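Local coordinates for protein nucleoside hydrolase, putative (Trypanosoma brucei, PDB 3FZ0) that belongs to the nucleoside hydrolase family and carries a bound calcium ion in a fold built on a mixed, mostly parallel beta-sheet flanked by helices, at residues Lys55-Leu59 against Tyr60-Ile64; Lys350-Arg353 against Asp354-Glu357. The protein carries 2 engineered substitutions. One frame throughout, in Å; residues are numbered along the deposited sequence.

Interaction 1: Lys55-Leu59 against Tyr60-Ile64; sequences KLLDL and YDADI
Tyr60 lies against Leu56 one turn back, where helix 46-60 runs out. Its CB packs near the backbone of the last turn, 3.9 Å from Leu57 O. From there CG turns to the side of the backbone N, opposite the carbonyl carbon (chi1 -76°), which sends the ring outward from the helix, alongside Leu56. CD1 brings the ring edge to Leu56 O at 3.4 Å, the oxygen lying near the ring plane. Further out, CE1 rests on Leu56 CD1 at 3.9 Å, the two side chains running side by side. Beyond the two segments the ring stacks with Trp242 and touches Met24 and Met27 of helix 17-27, a setting that suits a large aromatic group.

The backbone below ends in a Schellman motif. Ala62 N reaches back to Leu57 O over 3.1 Å (153°), and Asp61 N bonds to Asp58 O at 3.0 Å from well above the plane of that carbonyl. Asp61 takes the positive phi (54°) that turns the chain. The apolar part of the motif is a contact of Leu57 CD2 with Ala62 CB at 4.3 Å, and the same CD2 meets Ile64 CD1 at 4.2 Å. The small methyl of Ala62 probably helps the chain fold back over Leu57.

The acids keep to the other side: Asp58 and Asp63 each form a salt bridge with Arg101. The helix end is thus held by backbone bonds and apolar contacts, while one guanidinium group probably offsets negative charge gathered near the C-terminal carbonyls.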
ATOM      1  N   LYS B  55      36.038  -1.444 -20.104  1.00 61.33           N
ATOM      2  CA  LYS B  55      36.696  -2.699 -20.544  1.00 61.17           C
ATOM      3  C   LYS B  55      36.050  -3.231 -21.811  1.00 61.69           C
ATOM      4  O   LYS B  55      36.761  -3.692 -22.709  1.00 62.00           O
ATOM      5  CB  LYS B  55      36.693  -3.772 -19.446  1.00 60.94           C
ATOM      6  CG  LYS B  55      37.507  -3.381 -18.202  1.00 60.82           C
ATOM      7  CD  LYS B  55      37.188  -4.255 -17.009  1.00 60.02           C
ATOM      8  CE  LYS B  55      38.108  -3.923 -15.864  1.00 58.32           C
ATOM      9  NZ  LYS B  55      38.043  -4.912 -14.780  1.00 56.83           N
ATOM     10  N   LEU B  56      34.713  -3.147 -21.901  1.00 61.57           N
ATOM     11  CA  LEU B  56      34.027  -3.563 -23.134  1.00 61.77           C
ATOM     12  C   LEU B  56      34.397  -2.691 -24.358  1.00 61.94           C
ATOM     13  O   LEU B  56      34.636  -3.217 -25.434  1.00 62.22           O
ATOM     14  CB  LEU B  56      32.514  -3.584 -22.924  1.00 61.60           C
ATOM     15  CG  LEU B  56      31.620  -3.886 -24.140  1.00 62.52           C
ATOM     16  CD1 LEU B  56      31.874  -5.294 -24.693  1.00 60.63           C
ATOM     17  CD2 LEU B  56      30.144  -3.733 -23.701  1.00 62.02           C
ATOM     18  N   LEU B  57      34.483  -1.367 -24.190  1.00 61.57           N
ATOM     19  CA  LEU B  57      34.864  -0.511 -25.312  1.00 61.29           C
ATOM     20  C   LEU B  57      36.356  -0.612 -25.708  1.00 61.78           C
ATOM     21  O   LEU B  57      36.696  -0.406 -26.885  1.00 62.17           O
ATOM     22  CB  LEU B  57      34.454   0.941 -25.069  1.00 60.87           C
ATOM     23  CG  LEU B  57      32.965   1.179 -24.789  1.00 60.74           C
ATOM     24  CD1 LEU B  57      32.690   2.639 -24.476  1.00 58.58           C
ATOM     25  CD2 LEU B  57      32.043   0.659 -25.903  1.00 58.98           C
ATOM     26  N   ASP B  58      37.241  -0.907 -24.748  1.00 61.76           N
ATOM     27  CA  ASP B  58      38.633  -1.277 -25.069  1.00 62.08           C
ATOM     28  C   ASP B  58      38.681  -2.396 -26.102  1.00 61.97           C
ATOM     29  O   ASP B  58      39.377  -2.281 -27.111  1.00 61.90           O
ATOM     30  CB  ASP B  58      39.392  -1.740 -23.816  1.00 62.02           C
ATOM     31  CG  ASP B  58      39.785  -0.592 -22.908  1.00 63.10           C
ATOM     32  OD1 ASP B  58      39.821   0.584 -23.375  1.00 63.08           O
ATOM     33  OD2 ASP B  58      40.096  -0.873 -21.732  1.00 64.48           O
ATOM     34  N   LEU B  59      37.913  -3.458 -25.847  1.00 62.23           N
ATOM     35  CA  LEU B  59      37.835  -4.599 -26.739  1.00 62.44           C
ATOM     36  C   LEU B  59      37.591  -4.160 -28.193  1.00 62.98           C
ATOM     37  O   LEU B  59      38.250  -4.629 -29.097  1.00 62.99           O
ATOM     38  CB  LEU B  59      36.756  -5.555 -26.248  1.00 62.24           C
ATOM     39  CG  LEU B  59      36.706  -6.951 -26.877  1.00 62.92           C
ATOM     40  CD1 LEU B  59      38.008  -7.738 -26.555  1.00 62.86           C
ATOM     41  CD2 LEU B  59      35.481  -7.721 -26.420  1.00 61.84           C
ATOM     42  N   TYR B  60      36.671  -3.226 -28.392  1.00 63.81           N
ATOM     43  CA  TYR B  60      36.290  -2.754 -29.720  1.00 64.38           C
ATOM     44  C   TYR B  60      37.117  -1.585 -30.237  1.00 64.73           C
ATOM     45  O   TYR B  60      37.006  -1.206 -31.391  1.00 64.21           O
ATOM     46  CB  TYR B  60      34.815  -2.358 -29.709  1.00 64.27           C
ATOM     47  CG  TYR B  60      33.916  -3.554 -29.718  1.00 64.37           C
ATOM     48  CD1 TYR B  60      33.521  -4.174 -28.518  1.00 62.79           C
ATOM     49  CD2 TYR B  60      33.478  -4.100 -30.925  1.00 63.55           C
ATOM     50  CE1 TYR B  60      32.699  -5.295 -28.536  1.00 62.56           C
ATOM     51  CE2 TYR B  60      32.662  -5.214 -30.936  1.00 63.85           C
ATOM     52  CZ  TYR B  60      32.278  -5.798 -29.753  1.00 63.59           C
ATOM     53  OH  TYR B  60      31.464  -6.895 -29.788  1.00 65.21           O
ATOM     54  N   ASP B  61      37.930  -1.011 -29.362  1.00 65.74           N
ATOM     55  CA  ASP B  61      38.550   0.274 -29.620  1.00 66.64           C
ATOM     56  C   ASP B  61      37.588   1.371 -29.969  1.00 66.54           C
ATOM     57  O   ASP B  61      37.913   2.214 -30.778  1.00 66.75           O
ATOM     58  CB  ASP B  61      39.506   0.149 -30.772  1.00 67.22           C
ATOM     59  CG  ASP B  61      40.888   0.371 -30.359  1.00 69.30           C
ATOM     60  OD1 ASP B  61      41.230   1.539 -30.013  1.00 69.28           O
ATOM     61  OD2 ASP B  61      41.619  -0.641 -30.379  1.00 74.05           O
ATOM     62  N   ALA B  62      36.399   1.348 -29.387  1.00 67.23           N
ATOM     63  CA  ALA B  62      35.348   2.292 -29.773  1.00 67.50           C
ATOM     64  C   ALA B  62      35.448   3.573 -28.964  1.00 67.82           C
ATOM     65  O   ALA B  62      35.667   3.527 -27.742  1.00 68.27           O
ATOM     66  CB  ALA B  62      33.977   1.660 -29.589  1.00 67.36           C
ATOM     67  N   ASP B  63      35.272   4.711 -29.633  1.00 67.79           N
ATOM     68  CA  ASP B  63      35.251   5.995 -28.936  1.00 67.85           C
ATOM     69  C   ASP B  63      33.845   6.476 -28.551  1.00 66.92           C
ATOM     70  O   ASP B  63      33.612   7.666 -28.391  1.00 68.22           O
ATOM     71  CB  ASP B  63      36.052   7.048 -29.707  1.00 68.20           C
ATOM     72  CG  ASP B  63      37.537   6.656 -29.848  1.00 71.98           C
ATOM     73  OD1 ASP B  63      38.102   6.099 -28.863  1.00 74.24           O
ATOM     74  OD2 ASP B  63      38.143   6.871 -30.939  1.00 73.50           O
ATOM     75  N   ILE B  64      32.921   5.549 -28.353  1.00 65.32           N
ATOM     76  CA  ILE B  64      31.577   5.863 -27.833  1.00 63.97           C
ATOM     77  C   ILE B  64      31.634   6.503 -26.427  1.00 63.47           C
ATOM     78  O   ILE B  64      32.233   5.933 -25.528  1.00 63.90           O
ATOM     79  CB  ILE B  64      30.736   4.577 -27.755  1.00 63.62           C
ATOM     80  CG1 ILE B  64      30.672   3.909 -29.139  1.00 62.68           C
ATOM     81  CG2 ILE B  64      29.349   4.849 -27.230  1.00 62.59           C
ATOM     82  CD1 ILE B  64      30.029   2.525 -29.094  1.00 60.94           C
TER

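Interaction 2: Lys350-Arg353 against Asp354-Glu357; sequences KALR and DIVE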
ATOM      1  N   LYS B 350      21.247 -16.157 -34.471  1.00 62.90           N
ATOM      2  CA  LYS B 350      22.017 -15.661 -35.600  1.00 63.58           C
ATOM      3  C   LYS B 350      22.722 -14.345 -35.225  1.00 63.26           C
ATOM      4  O   LYS B 350      23.897 -14.128 -35.561  1.00 63.13           O
ATOM      5  CB  LYS B 350      21.139 -15.477 -36.829  1.00 63.88           C
ATOM      6  CG  LYS B 350      21.934 -15.117 -38.050  1.00 66.86           C
ATOM      7  CD  LYS B 350      21.148 -14.218 -39.018  1.00 71.45           C
ATOM      8  CE  LYS B 350      22.070 -13.208 -39.756  1.00 72.13           C
ATOM      9  NZ  LYS B 350      23.361 -13.803 -40.255  1.00 71.34           N
ATOM     10  N   ALA B 351      22.002 -13.484 -34.511  1.00 62.76           N
ATOM     11  CA  ALA B 351      22.561 -12.206 -34.038  1.00 62.32           C
ATOM     12  C   ALA B 351      23.733 -12.437 -33.069  1.00 62.31           C
ATOM     13  O   ALA B 351      24.720 -11.686 -33.094  1.00 62.13           O
ATOM     14  CB  ALA B 351      21.469 -11.351 -33.376  1.00 61.53           C
ATOM     15  N   LEU B 352      23.611 -13.460 -32.208  1.00 62.01           N
ATOM     16  CA  LEU B 352      24.686 -13.817 -31.296  1.00 61.83           C
ATOM     17  C   LEU B 352      25.858 -14.365 -32.105  1.00 62.03           C
ATOM     18  O   LEU B 352      27.016 -14.029 -31.862  1.00 61.64           O
ATOM     19  CB  LEU B 352      24.244 -14.838 -30.256  1.00 61.29           C
ATOM     20  CG  LEU B 352      23.197 -14.522 -29.185  1.00 61.50           C
ATOM     21  CD1 LEU B 352      23.078 -15.725 -28.217  1.00 60.23           C
ATOM     22  CD2 LEU B 352      23.497 -13.254 -28.423  1.00 60.24           C
ATOM     23  N   ARG B 353      25.532 -15.199 -33.077  1.00 62.51           N
ATOM     24  CA  ARG B 353      26.522 -15.731 -33.997  1.00 64.07           C
ATOM     25  C   ARG B 353      27.265 -14.562 -34.668  1.00 63.10           C
ATOM     26  O   ARG B 353      28.487 -14.589 -34.793  1.00 63.54           O
ATOM     27  CB  ARG B 353      25.863 -16.653 -35.047  1.00 63.57           C
ATOM     28  CG  ARG B 353      26.412 -18.099 -35.116  1.00 65.63           C
ATOM     29  CD  ARG B 353      25.798 -18.988 -36.269  1.00 67.51           C
ATOM     30  NE  ARG B 353      24.329 -18.918 -36.331  1.00 75.39           N
ATOM     31  CZ  ARG B 353      23.483 -19.798 -35.778  1.00 77.32           C
ATOM     32  NH1 ARG B 353      23.929 -20.884 -35.138  1.00 77.96           N
ATOM     33  NH2 ARG B 353      22.164 -19.587 -35.875  1.00 78.46           N
ATOM     34  N   ASP B 354      26.536 -13.521 -35.034  1.00 62.56           N
ATOM     35  CA  ASP B 354      27.122 -12.377 -35.722  1.00 62.47           C
ATOM     36  C   ASP B 354      28.092 -11.581 -34.850  1.00 62.21           C
ATOM     37  O   ASP B 354      29.054 -10.994 -35.380  1.00 62.56           O
ATOM     38  CB  ASP B 354      26.053 -11.477 -36.346  1.00 61.90           C
ATOM     39  CG  ASP B 354      25.442 -12.088 -37.594  1.00 63.78           C
ATOM     40  OD1 ASP B 354      24.394 -11.584 -38.036  1.00 66.81           O
ATOM     41  OD2 ASP B 354      25.980 -13.091 -38.140  1.00 63.96           O
ATOM     42  N   ILE B 355      27.889 -11.601 -33.533  1.00 61.42           N
ATOM     43  CA  ILE B 355      28.858 -10.980 -32.638  1.00 61.18           C
ATOM     44  C   ILE B 355      30.271 -11.560 -32.825  1.00 61.37           C
ATOM     45  O   ILE B 355      31.234 -10.802 -32.948  1.00 61.17           O
ATOM     46  CB  ILE B 355      28.448 -11.095 -31.156  1.00 61.05           C
ATOM     47  CG1 ILE B 355      27.145 -10.363 -30.909  1.00 60.43           C
ATOM     48  CG2 ILE B 355      29.560 -10.573 -30.233  1.00 60.35           C
ATOM     49  CD1 ILE B 355      26.518 -10.649 -29.545  1.00 60.02           C
ATOM     50  N   VAL B 356      30.395 -12.892 -32.857  1.00 61.62           N
ATOM     51  CA  VAL B 356      31.728 -13.505 -32.854  1.00 61.79           C
ATOM     52  C   VAL B 356      32.395 -13.495 -34.230  1.00 62.21           C
ATOM     53  O   VAL B 356      33.586 -13.834 -34.368  1.00 62.57           O
ATOM     54  CB  VAL B 356      31.746 -14.904 -32.169  1.00 61.65           C
ATOM     55  CG1 VAL B 356      31.279 -14.806 -30.731  1.00 60.66           C
ATOM     56  CG2 VAL B 356      30.913 -15.947 -32.945  1.00 61.19           C
ATOM     57  N   GLU B 357      31.624 -13.110 -35.248  1.00 62.80           N
ATOM     58  CA  GLU B 357      32.095 -13.108 -36.642  1.00 63.63           C
ATOM     59  C   GLU B 357      32.365 -11.670 -37.142  1.00 63.16           C
ATOM     60  O   GLU B 357      32.626 -11.423 -38.319  1.00 63.00           O
ATOM     61  CB  GLU B 357      31.081 -13.801 -37.560  1.00 63.16           C
ATOM     62  CG  GLU B 357      30.895 -15.294 -37.372  1.00 64.86           C
ATOM     63  CD  GLU B 357      29.816 -15.821 -38.314  1.00 65.59           C
ATOM     64  OE1 GLU B 357      29.080 -14.975 -38.847  1.00 68.69           O
ATOM     65  OE2 GLU B 357      29.713 -17.046 -38.558  1.00 67.35           O
TER
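Lys350 and Asp354, one helical turn apart, slant across each other on the outer side of helix 345-356. The lysine chain starts with CG opposite its backbone N (chi1 -173°) and then bends at each later torsion, curling NZ back to the carboxylate. There NZ straddles both oxygens, 3.3 Å from Asp354 OD1 and 3.4 Å from Asp354 OD2. Both bonds are weak, so this is a loose salt bridge at the surface. The backbones beneath are joined more firmly, Asp354 N donating to Lys350 O at 2.8 Å.

On the inner side, Leu352 and Ile355 point the same way and lie alongside one another, with Leu352 CD2 4.1 Å from Ile355 CD1. Both rest on Ile21 of helix 17-27, and their branched, apolar ends suit that buried seam. Val356 continues the apolar side further along: its CG2 sits over the preceding turn, 3.3 Å from Arg353 O, and the side chain meets Leu224 and Ile246 of two further helices.

Charged Lys350, Arg353, Asp354 and Glu357 are exposed or partly so, whereas Ala351, Leu352 and Ile355 are buried. This division marks an amphipathic helix, here packed against neighbouring helices of an alpha/beta fold, with an i to i+4 salt bridge on its outer face.

How the interactions relate
From the N terminus, the chain first makes interaction 1 at the end of helix 46-60, the helix of the beta-alpha-beta crossover from strand 32-39 to strand 66-68. Its turn leads straight into the latter strand. Interaction 2 comes near the C terminus, on helix 345-356 after strand 337-343. The two are in series, neither nesting nor crossing, and each is local, one at a helix end and one along a helix, so neither closes a long loop. Although their centres are about 18 Å apart, they meet where Tyr60 OH packs 4.2 Å from Ile355 CG2. Tyr60 and Ile355 also share Met24, and side chains of both interactions also touch helix 241-249, so helices remote in sequence come together around helix 17-27.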